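Side-chain contacts in tylactone synthase starter module and modules 1 & 2 (PDB 2Z5L), which probably reduces, as the first ketoreductase of the tylosin polyketide synthase, the beta-keto group of a growing chain and sets the chirality of the resulting alcohol: residues A127-V132 with L174-I179; R286-S291 with A328-A333; D320-D325 with K366-E371; S391-W396 with E445-R450. One frame throughout, in Å; residues are numbered along the deposited sequence.

Contact 1. Residues A127-V132 with L174-I179; sequences ALLQAV and LELPDI
Leu129 brings CG and its CD1 methyl against Leu176 and Ile179, in the loop that follows helix 160-175. With chi1 at -179°, its CG lies opposite the backbone N, and this carries the branch across the gap although the bond from CA to CB does not aim there. Leu129 and Leu176 come end to end: CG of Leu129 is 4.1 Å from CD1 of Leu176, and CD1 of Leu129 is equally close to that same methyl. Leu129 CD1 then crosses the CG2 branch of Ile179 at 4.0 Å. The neighbouring Gln130 turns away, its NE2 donating to the carbonyls of Ile351 and Leu354, while Glu175 OE1 accepts from the N of Ile351, so both segments are tied to one loop of the catalytic half. The contact probably belongs to a structural subdomain, as in related polyketide ketoreductases, a truncated Rossmann-like fold in which helices 119-135 and 160-175 pack beside parallel strands such as 140-147. One turn on, Val132 runs alongside Ile179 in the opposite sense, with CG1 of Val132 4.2 Å from CG2 of Ile179. The same CG2 methyl thus touches both Leu129 and Val132. The loop behind it is bent back by a turn, Ile179 N to Leu176 O 3.1 Å, and Ile179 is also bonded through its backbone to Val142, whose side chain touches Leu129 as well.

Contact 2. Residues R286-S291 with A328-A333; sequences RLVLTS and AALVTA
Leu330 is the main side chain by which helix 324-333 packs on strand 286-291 of the Rossmann fold in the catalytic half. The helix belongs to the connection between strand 313-318, at the edge of the parallel sheet, and strand 338-341, and the two short segments run antiparallel at 174° with their axes 10.7 Å apart. From the sheet side, Val288 meets Leu330 end to end: its CG1, set opposite the backbone N, is 3.7 Å from CD2 of Leu330 and 3.8 Å from CG. Thr290, two residues further along the same face of the strand, approaches that CD2 obliquely with its methyl. The distance from Thr290 CG2 to Leu330 CD2, 3.4 Å, is shorter than usual for two carbons, so packing is tight here. Leu330 also departs from a staggered conformation, with chi1 at -145°, which may reflect strain where CD2 meets Thr290. Leu330 also touches Ala317 of strand 313-318 and so spans two adjacent strands. On the helix, the Ala328 carbonyl receives two donors from one residue: Thr332 N at 2.9 Å from Ala328 O and Thr332 OG1 at 3.0 Å from it, the hydroxyl standing 52° out of the carbonyl plane.

Contact 3. Residues D320-D325 with K366-E371; sequences DVAERD and KVCGAE
Val321, with chi1 at -169°, places CG1 opposite its backbone N and lays that methyl on the bare backbone of Gly369; Cys368 CB meets Ala322, while chi1 of -66° holds SG opposite the carbonyl carbon, farther from the alanine methyl. Two short carbon contacts result. Val321 CG1 lies 3.6 Å from CA of Gly369, directly against the helix because glycine has no side chain to intervene. Ala322 CB and Cys368 CB are 3.5 Å apart. The loop backbone thus comes close to the helix backbone, the CA atoms of Ala322 and Gly369 being 4.8 Å apart. One cost is visible: the carbonyl oxygen of Val321 is buried by the contact and has no partner in the model. The Asp-Val pair follows strand 313-318 at the place where many short-chain dehydrogenases line the adenine pocket of the cofactor, consistent with the same use here. Helix 356-376 has a wider pi-type turn at 366-368, and the Lys366 carbonyl accepts from His341 NE2. Val321 and Ala370 both touch His341 of strand 338-341, Val367 and Ala370 lean on helix 402-419, and Glu323 stands at the N-cap of helix 324-333, so the loop links that helix to the side of helix 356-376 not taken by 402-419.

Contact 4. Residues S391-W396 with E445-R450; sequences SVTGTW and ESLSRR
Leu447 reaches from helix 442-450 toward the loop that follows strand 386-391, and its CD1 methyl rests against Val392 and Thr393. The helix probably corresponds to the lid helix that borders the active-site groove in related ketoreductases, while the loop belongs to the Rossmann core. Along the helix, Ser446 comes first, its OG making a weak hydrogen bond to Asn398 OD1. Next, Leu447 is extended, chi2 174°, and one methyl does all the touching: Leu447 CD1 is 4.3 Å from CG1 of Val392 and 4.2 Å from CG2 of Thr393. In Thr393, with chi1 at 59°, OG1 lies between the backbone N and the carbonyl carbon, hydrogen-bonded to Ser391 OG at 2.9 Å, and CG2 is left to meet the leucine. Ser391 also touches Tyr404 and Asn408, an arrangement resembling the Ser-Tyr-Asn part of the active site in short-chain dehydrogenases. One turn after Leu447, Arg450 points the same way without touching the loop segment, and is held instead by Thr489 through NH1 and by Asn398 OD1 through NH2. The loop makes a 3-10 turn, in which Gly394 N bonds to Ser391 O. CG2 of Val392 stands 3.2 Å above one face of the Trp396 indole, offset toward its rim. The Val392 carbonyl oxygen accepts twice, from Thr395 N at 3.0 Å and from Trp396 N at 2.8 Å.

Contacts 2 and 3 form a close pair: their segments alternate along the chain, both draw on helix 324-333, and their centres are 13 Å apart. Contact 3 approaches contact 4 to about 6 Å between nearest atoms, and Asn408 bridges them, bonded to Lys366 NZ and touching Ser391; with Tyr404 these residues resemble the Ser-Tyr-Lys-Asn active site of the family, which probably lies here. Contact 1 probably belongs to the structural half, but Leu174 CD1 packs on Arg450 NH2 at 4.0 Å and so meets contact 4. Contacts 1 and 2 lie on opposite sides of the chain's centre, 42 Å apart between centres.

Contact 1. Residues A127-V132 with L174-I179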
loop_
_atom_site.group_PDB
_atom_site.type_symbol
_atom_site.label_atom_id
_atom_site.label_comp_id
_atom_site.label_asym_id
_atom_site.label_seq_id
_atom_site.Cartn_x
_atom_site.Cartn_y
_atom_site.Cartn_z
ATOM N N ALA A 127 6.970 14.651 -4.361
ATOM C CA ALA A 127 7.835 15.750 -4.783
ATOM C C ALA A 127 8.015 16.785 -3.655
ATOM O O ALA A 127 9.101 17.325 -3.475
ATOM C CB ALA A 127 7.247 16.433 -6.023
ATOM N N LEU A 128 6.945 17.052 -2.910
ATOM C CA LEU A 128 6.993 18.013 -1.806
ATOM C C LEU A 128 7.959 17.546 -0.723
ATOM O O LEU A 128 8.754 18.328 -0.204
ATOM C CB LEU A 128 5.603 18.199 -1.178
ATOM C CG LEU A 128 5.509 18.891 0.196
ATOM C CD1 LEU A 128 5.952 20.345 0.095
ATOM C CD2 LEU A 128 4.091 18.806 0.707
ATOM N N LEU A 129 7.867 16.270 -0.366
ATOM C CA LEU A 129 8.744 15.710 0.656
ATOM C C LEU A 129 10.189 15.783 0.191
ATOM O O LEU A 129 11.072 16.234 0.934
ATOM C CB LEU A 129 8.366 14.254 0.963
ATOM C CG LEU A 129 9.193 13.550 2.048
ATOM C CD1 LEU A 129 9.267 14.437 3.280
ATOM C CD2 LEU A 129 8.564 12.210 2.386
ATOM N N GLN A 130 10.420 15.346 -1.043
ATOM C CA GLN A 130 11.753 15.361 -1.638
ATOM C C GLN A 130 12.359 16.745 -1.638
ATOM O O GLN A 130 13.576 16.909 -1.433
ATOM C CB GLN A 130 11.715 14.858 -3.081
ATOM C CG GLN A 130 11.269 13.418 -3.242
ATOM C CD GLN A 130 11.130 13.033 -4.703
ATOM O OE1 GLN A 130 10.499 13.751 -5.487
ATOM N NE2 GLN A 130 11.716 11.901 -5.081
ATOM N N ALA A 131 11.513 17.742 -1.877
ATOM C CA ALA A 131 11.965 19.126 -1.923
ATOM C C ALA A 131 12.358 19.641 -0.545
ATOM O O ALA A 131 13.341 20.368 -0.412
ATOM C CB ALA A 131 10.871 20.006 -2.522
ATOM N N VAL A 132 11.589 19.257 0.471
ATOM C CA VAL A 132 11.862 19.686 1.838
ATOM C C VAL A 132 13.197 19.137 2.317
ATOM O O VAL A 132 13.946 19.804 3.033
ATOM C CB VAL A 132 10.766 19.213 2.802
ATOM C CG1 VAL A 132 11.164 19.541 4.229
ATOM C CG2 VAL A 132 9.449 19.889 2.456
ATOM N N LEU A 174 10.227 6.036 8.018
ATOM C CA LEU A 174 11.411 5.205 8.219
ATOM C C LEU A 174 12.661 5.709 7.517
ATOM O O LEU A 174 13.788 5.509 7.991
ATOM C CB LEU A 174 11.113 3.776 7.755
ATOM C CG LEU A 174 9.963 3.045 8.456
ATOM C CD1 LEU A 174 9.422 1.957 7.546
ATOM C CD2 LEU A 174 10.438 2.474 9.779
ATOM N N GLU A 175 12.464 6.354 6.375
ATOM C CA GLU A 175 13.576 6.888 5.595
ATOM C C GLU A 175 14.069 8.253 6.057
ATOM O O GLU A 175 15.271 8.545 6.007
ATOM C CB GLU A 175 13.177 6.988 4.130
ATOM C CG GLU A 175 13.514 5.770 3.330
ATOM C CD GLU A 175 13.329 6.020 1.858
ATOM O OE1 GLU A 175 13.853 7.043 1.370
ATOM O OE2 GLU A 175 12.660 5.202 1.196
ATOM N N LEU A 176 13.118 9.073 6.496
ATOM C CA LEU A 176 13.385 10.426 6.960
ATOM C C LEU A 176 12.676 10.679 8.292
ATOM O O LEU A 176 11.784 11.511 8.374
ATOM C CB LEU A 176 12.880 11.426 5.918
ATOM C CG LEU A 176 13.280 11.105 4.475
ATOM C CD1 LEU A 176 12.715 12.166 3.521
ATOM C CD2 LEU A 176 14.805 11.052 4.385
ATOM N N PRO A 177 13.079 9.974 9.353
ATOM C CA PRO A 177 12.480 10.111 10.692
ATOM C C PRO A 177 12.457 11.527 11.266
ATOM O O PRO A 177 11.510 11.904 11.945
ATOM C CB PRO A 177 13.340 9.191 11.561
ATOM C CG PRO A 177 13.899 8.219 10.615
ATOM C CD PRO A 177 14.211 9.035 9.384
ATOM N N ASP A 178 13.511 12.293 11.004
ATOM C CA ASP A 178 13.623 13.644 11.530
ATOM C C ASP A 178 12.854 14.682 10.732
ATOM O O ASP A 178 12.697 15.817 11.180
ATOM C CB ASP A 178 15.088 14.065 11.591
ATOM C CG ASP A 178 15.953 13.059 12.314
ATOM O OD1 ASP A 178 15.506 12.532 13.355
ATOM O OD2 ASP A 178 17.081 12.804 11.840
ATOM N N ILE A 179 12.377 14.296 9.553
ATOM C CA ILE A 179 11.636 15.204 8.685
ATOM C C ILE A 179 10.153 14.864 8.611
ATOM O O ILE A 179 9.299 15.750 8.694
ATOM C CB ILE A 179 12.237 15.190 7.247
ATOM C CG1 ILE A 179 13.631 15.816 7.255
ATOM C CG2 ILE A 179 11.344 15.938 6.291
ATOM C CD1 ILE A 179 14.342 15.744 5.929
#

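Contact 2. Residues R286-S291 with A328-A333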
loop_
_atom_site.group_PDB
_atom_site.type_symbol
_atom_site.label_atom_id
_atom_site.label_comp_id
_atom_site.label_asym_id
_atom_site.label_seq_id
_atom_site.Cartn_x
_atom_site.Cartn_y
_atom_site.Cartn_z
ATOM N N ARG A 286 -9.011 -25.142 -16.065
ATOM C CA ARG A 286 -8.275 -24.400 -17.064
ATOM C C ARG A 286 -7.465 -23.289 -16.410
ATOM O O ARG A 286 -7.948 -22.572 -15.530
ATOM C CB ARG A 286 -9.228 -23.787 -18.098
ATOM C CG ARG A 286 -8.534 -23.053 -19.255
ATOM C CD ARG A 286 -9.530 -22.292 -20.139
ATOM N NE ARG A 286 -10.581 -23.158 -20.676
ATOM C CZ ARG A 286 -11.740 -22.709 -21.148
ATOM N NH1 ARG A 286 -12.001 -21.408 -21.155
ATOM N NH2 ARG A 286 -12.649 -23.559 -21.594
ATOM N N LEU A 287 -6.222 -23.159 -16.846
ATOM C CA LEU A 287 -5.356 -22.121 -16.346
ATOM C C LEU A 287 -4.988 -21.268 -17.536
ATOM O O LEU A 287 -4.710 -21.788 -18.626
ATOM C CB LEU A 287 -4.079 -22.708 -15.729
ATOM C CG LEU A 287 -4.200 -23.390 -14.365
ATOM C CD1 LEU A 287 -2.809 -23.846 -13.861
ATOM C CD2 LEU A 287 -4.805 -22.414 -13.373
ATOM N N VAL A 288 -5.024 -19.958 -17.327
ATOM C CA VAL A 288 -4.663 -18.987 -18.346
ATOM C C VAL A 288 -3.571 -18.150 -17.701
ATOM O O VAL A 288 -3.832 -17.436 -16.740
ATOM C CB VAL A 288 -5.868 -18.110 -18.703
ATOM C CG1 VAL A 288 -5.438 -16.962 -19.574
ATOM C CG2 VAL A 288 -6.905 -18.968 -19.426
ATOM N N LEU A 289 -2.354 -18.261 -18.220
ATOM C CA LEU A 289 -1.217 -17.550 -17.667
ATOM C C LEU A 289 -0.761 -16.418 -18.563
ATOM O O LEU A 289 -0.629 -16.586 -19.775
ATOM C CB LEU A 289 -0.062 -18.532 -17.457
ATOM C CG LEU A 289 -0.434 -19.866 -16.811
ATOM C CD1 LEU A 289 0.771 -20.791 -16.882
ATOM C CD2 LEU A 289 -0.888 -19.672 -15.380
ATOM N N THR A 290 -0.528 -15.254 -17.972
ATOM C CA THR A 290 -0.064 -14.138 -18.773
ATOM C C THR A 290 1.330 -13.804 -18.316
ATOM O O THR A 290 1.662 -13.987 -17.146
ATOM C CB THR A 290 -0.957 -12.908 -18.611
ATOM O OG1 THR A 290 -0.596 -12.213 -17.418
ATOM C CG2 THR A 290 -2.427 -13.332 -18.510
ATOM N N SER A 291 2.149 -13.342 -19.254
ATOM C CA SER A 291 3.525 -12.953 -18.963
ATOM C C SER A 291 4.029 -11.987 -20.028
ATOM O O SER A 291 3.462 -11.894 -21.116
ATOM C CB SER A 291 4.430 -14.182 -18.920
ATOM O OG SER A 291 4.529 -14.798 -20.189
ATOM N N ALA A 328 -8.419 -7.625 -22.116
ATOM C CA ALA A 328 -9.827 -7.777 -22.520
ATOM C C ALA A 328 -10.003 -9.010 -23.396
ATOM O O ALA A 328 -10.814 -9.874 -23.095
ATOM C CB ALA A 328 -10.301 -6.520 -23.273
ATOM N N ALA A 329 -9.230 -9.085 -24.472
ATOM C CA ALA A 329 -9.273 -10.215 -25.386
ATOM C C ALA A 329 -9.168 -11.558 -24.681
ATOM O O ALA A 329 -9.779 -12.542 -25.093
ATOM C CB ALA A 329 -8.145 -10.085 -26.413
ATOM N N LEU A 330 -8.391 -11.599 -23.608
ATOM C CA LEU A 330 -8.169 -12.833 -22.862
ATOM C C LEU A 330 -9.347 -13.246 -21.999
ATOM O O LEU A 330 -9.711 -14.418 -21.958
ATOM C CB LEU A 330 -6.930 -12.659 -21.988
ATOM C CG LEU A 330 -6.072 -13.901 -21.817
ATOM C CD1 LEU A 330 -5.549 -14.420 -23.171
ATOM C CD2 LEU A 330 -4.886 -13.550 -20.912
ATOM N N VAL A 331 -9.941 -12.294 -21.291
ATOM C CA VAL A 331 -11.083 -12.641 -20.455
ATOM C C VAL A 331 -12.286 -12.855 -21.389
ATOM O O VAL A 331 -13.274 -13.489 -21.011
ATOM C CB VAL A 331 -11.396 -11.533 -19.414
ATOM C CG1 VAL A 331 -10.160 -11.236 -18.580
ATOM C CG2 VAL A 331 -11.868 -10.273 -20.104
ATOM N N THR A 332 -12.218 -12.323 -22.608
ATOM C CA THR A 332 -13.327 -12.555 -23.542
ATOM C C THR A 332 -13.263 -14.035 -23.937
ATOM O O THR A 332 -14.216 -14.761 -23.730
ATOM C CB THR A 332 -13.228 -11.666 -24.809
ATOM O OG1 THR A 332 -13.482 -10.300 -24.446
ATOM C CG2 THR A 332 -14.253 -12.131 -25.895
ATOM N N ALA A 333 -12.135 -14.485 -24.480
ATOM C CA ALA A 333 -11.994 -15.885 -24.890
ATOM C C ALA A 333 -12.116 -16.908 -23.755
ATOM O O ALA A 333 -12.637 -18.013 -23.953
ATOM C CB ALA A 333 -10.677 -16.084 -25.605
#

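Contact 3. Residues D320-D325 with K366-E371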
loop_
_atom_site.group_PDB
_atom_site.type_symbol
_atom_site.label_atom_id
_atom_site.label_comp_id
_atom_site.label_asym_id
_atom_site.label_seq_id
_atom_site.Cartn_x
_atom_site.Cartn_y
_atom_site.Cartn_z
ATOM N N ASP A 320 1.235 -6.670 -21.366
ATOM C CA ASP A 320 1.944 -5.684 -20.564
ATOM C C ASP A 320 1.154 -5.471 -19.288
ATOM O O ASP A 320 1.381 -4.500 -18.564
ATOM C CB ASP A 320 2.058 -4.364 -21.314
ATOM C CG ASP A 320 2.664 -4.536 -22.682
ATOM O OD1 ASP A 320 2.825 -3.520 -23.396
ATOM O OD2 ASP A 320 2.977 -5.694 -23.041
ATOM N N VAL A 321 0.217 -6.386 -19.044
ATOM C CA VAL A 321 -0.650 -6.365 -17.869
ATOM C C VAL A 321 -1.539 -5.118 -17.825
ATOM O O VAL A 321 -2.711 -5.206 -17.473
ATOM C CB VAL A 321 0.187 -6.441 -16.570
ATOM C CG1 VAL A 321 -0.720 -6.696 -15.384
ATOM C CG2 VAL A 321 1.246 -7.534 -16.687
ATOM N N ALA A 322 -0.973 -3.967 -18.184
ATOM C CA ALA A 322 -1.694 -2.698 -18.191
ATOM C C ALA A 322 -2.258 -2.393 -19.581
ATOM O O ALA A 322 -2.892 -1.361 -19.787
ATOM C CB ALA A 322 -0.768 -1.575 -17.742
ATOM N N GLU A 323 -2.017 -3.296 -20.529
ATOM C CA GLU A 323 -2.500 -3.142 -21.901
ATOM C C GLU A 323 -3.966 -3.581 -21.944
ATOM O O GLU A 323 -4.297 -4.722 -21.601
ATOM C CB GLU A 323 -1.664 -4.014 -22.837
ATOM C CG GLU A 323 -1.684 -3.609 -24.293
ATOM C CD GLU A 323 -0.786 -4.492 -25.149
ATOM O OE1 GLU A 323 -1.251 -5.559 -25.610
ATOM O OE2 GLU A 323 0.394 -4.121 -25.347
ATOM N N ARG A 324 -4.845 -2.673 -22.353
ATOM C CA ARG A 324 -6.277 -2.966 -22.419
ATOM C C ARG A 324 -6.683 -4.120 -23.323
ATOM O O ARG A 324 -7.209 -5.139 -22.861
ATOM C CB ARG A 324 -7.057 -1.721 -22.841
ATOM C CG ARG A 324 -7.501 -0.866 -21.679
ATOM C CD ARG A 324 -8.864 -0.265 -21.953
ATOM N NE ARG A 324 -9.843 -1.291 -22.317
ATOM C CZ ARG A 324 -10.373 -1.435 -23.530
ATOM N NH1 ARG A 324 -11.252 -2.402 -23.760
ATOM N NH2 ARG A 324 -10.038 -0.605 -24.509
ATOM N N ASP A 325 -6.457 -3.932 -24.617
ATOM C CA ASP A 325 -6.785 -4.922 -25.647
ATOM C C ASP A 325 -6.338 -6.342 -25.296
ATOM O O ASP A 325 -7.112 -7.289 -25.428
ATOM C CB ASP A 325 -6.145 -4.496 -26.975
ATOM C CG ASP A 325 -6.944 -3.416 -27.694
ATOM O OD1 ASP A 325 -7.775 -2.749 -27.036
ATOM O OD2 ASP A 325 -6.729 -3.233 -28.915
ATOM N N LYS A 366 1.493 -3.555 -11.416
ATOM C CA LYS A 366 0.749 -3.785 -10.190
ATOM C C LYS A 366 -0.601 -3.065 -10.169
ATOM O O LYS A 366 -1.658 -3.692 -10.322
ATOM C CB LYS A 366 1.619 -3.370 -9.001
ATOM C CG LYS A 366 1.108 -3.803 -7.649
ATOM C CD LYS A 366 2.297 -4.018 -6.740
ATOM C CE LYS A 366 2.877 -5.406 -6.929
ATOM N NZ LYS A 366 2.090 -6.410 -6.195
ATOM N N VAL A 367 -0.573 -1.748 -10.012
ATOM C CA VAL A 367 -1.811 -0.983 -9.944
ATOM C C VAL A 367 -2.666 -1.042 -11.210
ATOM O O VAL A 367 -3.829 -1.446 -11.161
ATOM C CB VAL A 367 -1.537 0.487 -9.619
ATOM C CG1 VAL A 367 -2.846 1.194 -9.324
ATOM C CG2 VAL A 367 -0.602 0.586 -8.443
ATOM N N CYS A 368 -2.097 -0.618 -12.334
ATOM C CA CYS A 368 -2.822 -0.628 -13.598
ATOM C C CYS A 368 -3.393 -2.014 -13.917
ATOM O O CYS A 368 -4.529 -2.135 -14.383
ATOM C CB CYS A 368 -1.909 -0.156 -14.740
ATOM S SG CYS A 368 -1.401 1.600 -14.622
ATOM N N GLY A 369 -2.610 -3.057 -13.661
ATOM C CA GLY A 369 -3.066 -4.409 -13.932
ATOM C C GLY A 369 -4.334 -4.799 -13.189
ATOM O O GLY A 369 -5.302 -5.279 -13.791
ATOM N N ALA A 370 -4.325 -4.592 -11.875
ATOM C CA ALA A 370 -5.457 -4.923 -11.023
ATOM C C ALA A 370 -6.682 -4.070 -11.338
ATOM O O ALA A 370 -7.821 -4.544 -11.272
ATOM C CB ALA A 370 -5.070 -4.740 -9.563
ATOM N N GLU A 371 -6.449 -2.809 -11.690
ATOM C CA GLU A 371 -7.555 -1.913 -11.990
ATOM C C GLU A 371 -8.235 -2.320 -13.307
ATOM O O GLU A 371 -9.450 -2.215 -13.429
ATOM C CB GLU A 371 -7.052 -0.459 -12.034
ATOM C CG GLU A 371 -8.136 0.608 -12.220
ATOM C CD GLU A 371 -9.144 0.673 -11.062
ATOM O OE1 GLU A 371 -8.727 0.825 -9.886
ATOM O OE2 GLU A 371 -10.359 0.585 -11.343
#

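Contact 4. Residues S391-W396 with E445-R450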
loop_
_atom_site.group_PDB
_atom_site.type_symbol
_atom_site.label_atom_id
_atom_site.label_comp_id
_atom_site.label_asym_id
_atom_site.label_seq_id
_atom_site.Cartn_x
_atom_site.Cartn_y
_atom_site.Cartn_z
ATOM N N SER A 391 1.877 -6.489 -0.671
ATOM C CA SER A 391 3.128 -6.597 0.069
ATOM C C SER A 391 2.948 -5.883 1.409
ATOM O O SER A 391 2.209 -4.898 1.504
ATOM C CB SER A 391 4.260 -5.928 -0.718
ATOM O OG SER A 391 5.462 -5.925 0.037
ATOM N N VAL A 392 3.637 -6.376 2.433
ATOM C CA VAL A 392 3.572 -5.783 3.767
ATOM C C VAL A 392 4.185 -4.379 3.722
ATOM O O VAL A 392 3.966 -3.554 4.616
ATOM C CB VAL A 392 4.345 -6.642 4.798
ATOM C CG1 VAL A 392 5.828 -6.575 4.510
ATOM C CG2 VAL A 392 4.036 -6.170 6.213
ATOM N N THR A 393 4.942 -4.108 2.661
ATOM C CA THR A 393 5.567 -2.807 2.495
ATOM C C THR A 393 4.510 -1.712 2.401
ATOM O O THR A 393 4.743 -0.575 2.818
ATOM C CB THR A 393 6.438 -2.762 1.232
ATOM O OG1 THR A 393 5.624 -3.039 0.088
ATOM C CG2 THR A 393 7.567 -3.802 1.327
ATOM N N GLY A 394 3.351 -2.065 1.850
ATOM C CA GLY A 394 2.272 -1.110 1.701
ATOM C C GLY A 394 1.304 -1.095 2.869
ATOM O O GLY A 394 0.301 -0.378 2.815
ATOM N N THR A 395 1.574 -1.882 3.910
ATOM C CA THR A 395 0.687 -1.913 5.082
ATOM C C THR A 395 1.428 -1.522 6.360
ATOM O O THR A 395 0.853 -0.881 7.230
ATOM C CB THR A 395 0.051 -3.310 5.309
ATOM O OG1 THR A 395 -0.541 -3.777 4.091
ATOM C CG2 THR A 395 -1.031 -3.224 6.385
ATOM N N TRP A 396 2.690 -1.930 6.483
ATOM C CA TRP A 396 3.476 -1.569 7.656
ATOM C C TRP A 396 4.480 -0.496 7.300
ATOM O O TRP A 396 4.716 0.430 8.070
ATOM C CB TRP A 396 4.236 -2.770 8.220
ATOM C CG TRP A 396 3.365 -3.824 8.810
ATOM C CD1 TRP A 396 2.009 -3.780 8.971
ATOM C CD2 TRP A 396 3.784 -5.099 9.305
ATOM N NE1 TRP A 396 1.555 -4.950 9.528
ATOM C CE2 TRP A 396 2.626 -5.778 9.743
ATOM C CE3 TRP A 396 5.026 -5.733 9.416
ATOM C CZ2 TRP A 396 2.672 -7.062 10.288
ATOM C CZ3 TRP A 396 5.074 -7.010 9.957
ATOM C CH2 TRP A 396 3.900 -7.663 10.385
ATOM N N GLU A 445 16.200 -7.018 1.737
ATOM C CA GLU A 445 17.369 -7.047 2.610
ATOM C C GLU A 445 17.108 -6.274 3.907
ATOM O O GLU A 445 17.572 -6.668 4.974
ATOM C CB GLU A 445 18.584 -6.451 1.887
ATOM C CG GLU A 445 19.165 -7.355 0.813
ATOM C CD GLU A 445 20.227 -6.671 -0.028
ATOM O OE1 GLU A 445 20.895 -5.736 0.472
ATOM O OE2 GLU A 445 20.412 -7.075 -1.194
ATOM N N SER A 446 16.362 -5.179 3.810
ATOM C CA SER A 446 16.055 -4.386 4.985
ATOM C C SER A 446 15.058 -5.088 5.884
ATOM O O SER A 446 15.229 -5.113 7.105
ATOM C CB SER A 446 15.499 -3.024 4.599
ATOM O OG SER A 446 15.053 -2.331 5.753
ATOM N N LEU A 447 14.014 -5.653 5.286
ATOM C CA LEU A 447 12.985 -6.371 6.035
ATOM C C LEU A 447 13.587 -7.579 6.735
ATOM O O LEU A 447 13.168 -7.950 7.826
ATOM C CB LEU A 447 11.880 -6.857 5.095
ATOM C CG LEU A 447 10.926 -5.831 4.498
ATOM C CD1 LEU A 447 10.011 -6.512 3.480
ATOM C CD2 LEU A 447 10.123 -5.190 5.607
ATOM N N SER A 448 14.572 -8.188 6.091
ATOM C CA SER A 448 15.227 -9.359 6.637
ATOM C C SER A 448 15.890 -9.050 7.970
ATOM O O SER A 448 15.589 -9.686 8.977
ATOM C CB SER A 448 16.264 -9.878 5.644
ATOM O OG SER A 448 16.696 -11.177 6.007
ATOM N N ARG A 449 16.777 -8.060 7.977
ATOM C CA ARG A 449 17.484 -7.687 9.198
ATOM C C ARG A 449 16.529 -7.222 10.289
ATOM O O ARG A 449 16.736 -7.511 11.467
ATOM C CB ARG A 449 18.526 -6.599 8.908
ATOM C CG ARG A 449 19.704 -7.088 8.073
ATOM C CD ARG A 449 20.485 -8.192 8.799
ATOM N NE ARG A 449 21.336 -8.973 7.901
ATOM C CZ ARG A 449 22.349 -8.477 7.196
ATOM N NH1 ARG A 449 22.652 -7.185 7.277
ATOM N NH2 ARG A 449 23.060 -9.278 6.407
ATOM N N ARG A 450 15.476 -6.515 9.901
ATOM C CA ARG A 450 14.511 -6.033 10.878
ATOM C C ARG A 450 13.795 -7.187 11.589
ATOM O O ARG A 450 13.148 -6.983 12.619
ATOM C CB ARG A 450 13.483 -5.105 10.210
ATOM C CG ARG A 450 14.036 -3.733 9.790
ATOM C CD ARG A 450 13.008 -2.936 8.971
ATOM N NE ARG A 450 11.801 -2.613 9.724
ATOM C CZ ARG A 450 10.697 -2.094 9.192
ATOM N NH1 ARG A 450 9.647 -1.835 9.968
ATOM N NH2 ARG A 450 10.631 -1.837 7.888
#